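Local coordinates for putative diflavin flavoprotein A 3 (Nostoc sp., PDB 3FNI) that probably carries electrons from NADH to oxygen, reducing it to water, this chain being the flavodoxin-like domain of the modular protein, at residues D104-L107 with S108-N112. Residues are numbered along the deposited sequence; the frame is centred on the assembly and turned at random.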
loop_
_atom_site.group_PDB
_atom_site.type_symbol
_atom_site.label_atom_id
_atom_site.label_comp_id
_atom_site.label_asym_id
_atom_site.label_seq_id
_atom_site.Cartn_x
_atom_site.Cartn_y
_atom_site.Cartn_z
ATOM N N ASP A 104 5.546 -7.160 10.185
ATOM C CA ASP A 104 6.854 -6.622 10.549
ATOM C C ASP A 104 7.986 -6.948 9.595
ATOM O O ASP A 104 8.744 -6.060 9.213
ATOM C CB ASP A 104 7.210 -7.056 11.963
ATOM C CG ASP A 104 6.306 -6.421 12.989
ATOM O OD1 ASP A 104 6.327 -5.173 13.103
ATOM O OD2 ASP A 104 5.567 -7.159 13.665
ATOM N N PRO A 105 8.130 -8.228 9.208
ATOM C CA PRO A 105 9.195 -8.615 8.283
ATOM C C PRO A 105 9.165 -7.785 7.000
ATOM O O PRO A 105 10.207 -7.398 6.479
ATOM C CB PRO A 105 8.904 -10.088 8.033
ATOM C CG PRO A 105 8.383 -10.532 9.361
ATOM C CD PRO A 105 7.431 -9.421 9.720
ATOM N N LEU A 106 7.968 -7.505 6.505
ATOM C CA LEU A 106 7.825 -6.730 5.287
ATOM C C LEU A 106 8.117 -5.247 5.535
ATOM O O LEU A 106 8.688 -4.564 4.690
ATOM C CB LEU A 106 6.415 -6.898 4.725
ATOM C CG LEU A 106 6.220 -6.298 3.334
ATOM C CD1 LEU A 106 7.157 -6.988 2.356
ATOM C CD2 LEU A 106 4.771 -6.458 2.897
ATOM N N LEU A 107 7.702 -4.759 6.699
ATOM C CA LEU A 107 7.923 -3.375 7.092
ATOM C C LEU A 107 9.425 -3.090 7.064
ATOM O O LEU A 107 9.862 -2.063 6.547
ATOM C CB LEU A 107 7.372 -3.167 8.504
ATOM C CG LEU A 107 6.399 -2.022 8.796
ATOM C CD1 LEU A 107 5.447 -1.819 7.654
ATOM C CD2 LEU A 107 5.642 -2.336 10.085
ATOM N N SER A 108 10.205 -4.023 7.607
ATOM C CA SER A 108 11.661 -3.894 7.668
ATOM C C SER A 108 12.338 -4.003 6.302
ATOM O O SER A 108 13.394 -3.415 6.078
ATOM C CB SER A 108 12.244 -4.951 8.614
ATOM O OG SER A 108 11.747 -4.795 9.936
ATOM N N LYS A 109 11.744 -4.763 5.391
ATOM C CA LYS A 109 12.329 -4.886 4.068
ATOM C C LYS A 109 12.264 -3.553 3.335
ATOM O O LYS A 109 13.192 -3.198 2.622
ATOM C CB LYS A 109 11.617 -5.961 3.252
ATOM C CG LYS A 109 11.942 -7.363 3.696
ATOM C CD LYS A 109 11.412 -8.377 2.712
ATOM C CE LYS A 109 11.791 -9.781 3.136
ATOM N NZ LYS A 109 11.498 -10.772 2.065
ATOM N N PHE A 110 11.182 -2.804 3.513
ATOM C CA PHE A 110 11.070 -1.523 2.827
ATOM C C PHE A 110 11.967 -0.488 3.483
ATOM O O PHE A 110 12.602 0.322 2.804
ATOM C CB PHE A 110 9.621 -1.030 2.813
ATOM C CG PHE A 110 8.756 -1.722 1.805
ATOM C CD1 PHE A 110 8.911 -1.474 0.441
ATOM C CD2 PHE A 110 7.785 -2.634 2.217
ATOM C CE1 PHE A 110 8.105 -2.123 -0.499
ATOM C CE2 PHE A 110 6.974 -3.291 1.293
ATOM C CZ PHE A 110 7.132 -3.039 -0.072
ATOM N N ARG A 111 12.029 -0.517 4.806
ATOM C CA ARG A 111 12.868 0.428 5.525
ATOM C C ARG A 111 14.341 0.217 5.179
ATOM O O ARG A 111 15.105 1.176 5.090
ATOM C CB ARG A 111 12.664 0.289 7.036
ATOM C CG ARG A 111 13.611 1.161 7.842
ATOM C CD ARG A 111 13.190 1.251 9.294
ATOM N NE ARG A 111 11.915 1.938 9.434
ATOM C CZ ARG A 111 11.279 2.102 10.587
ATOM N NH1 ARG A 111 11.805 1.624 11.705
ATOM N NH2 ARG A 111 10.122 2.750 10.622
ATOM N N ASN A 112 14.733 -1.041 4.980
ATOM C CA ASN A 112 16.114 -1.357 4.638
ATOM C C ASN A 112 16.441 -0.821 3.247
ATOM O O ASN A 112 17.590 -0.497 2.953
ATOM C CB ASN A 112 16.350 -2.874 4.668
ATOM C CG ASN A 112 17.825 -3.237 4.841
ATOM O OD1 ASN A 112 18.423 -2.957 5.880
ATOM N ND2 ASN A 112 18.414 -3.866 3.822
#
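Four successive i to i+4 backbone bonds tie residues 104-107 to 108-111 in one continuous helix, from Ser-108 N to Asp-104 O (3.0 Å) through to Arg-111 N to Leu-107 O (3.2 Å). The bond from Lys-109 N to Pro-105 O is more bent, 139° at the hydrogen, and the same N-H makes a second, weak bond to Leu-106 O. Among the side chains, the contact rests on Leu-106 and Phe-110, one turn apart, which lie side by side and point the same way. Leu-106 CG meets Phe-110 CE2 at 3.7 Å, and CD1 follows at 3.9 Å, so the branched end of the leucine touches one flank of the ring. With CG opposite its own carbonyl carbon (chi1 -77°), the phenylalanine places CD2 3.3 Å from Leu-106 O, an oblique approach. Both side chains are buried against strand 89-93, where they share Ile-92, and Phe-110 also touches Leu-81 of helix 70-83. Replacing Phe-110 by an alanine is likely to open a gap between the helix, Val-90 and Leu-81 and to leave Leu-106 without the ring it lies against. Lys-109 lays its CG 3.3 Å from Pro-105 O before its extended chain leads away, and it too touches Leu-81. At the start of the segment, Asp-104 OD1 forms a salt bridge with Arg-123. The arrangement is that of an amphipathic helix in a beta-alpha-beta crossover, here joining parallel strands 89-93 and 116-117 of the five-stranded, 2-1-3-4-5 sheet of the flavodoxin-like fold.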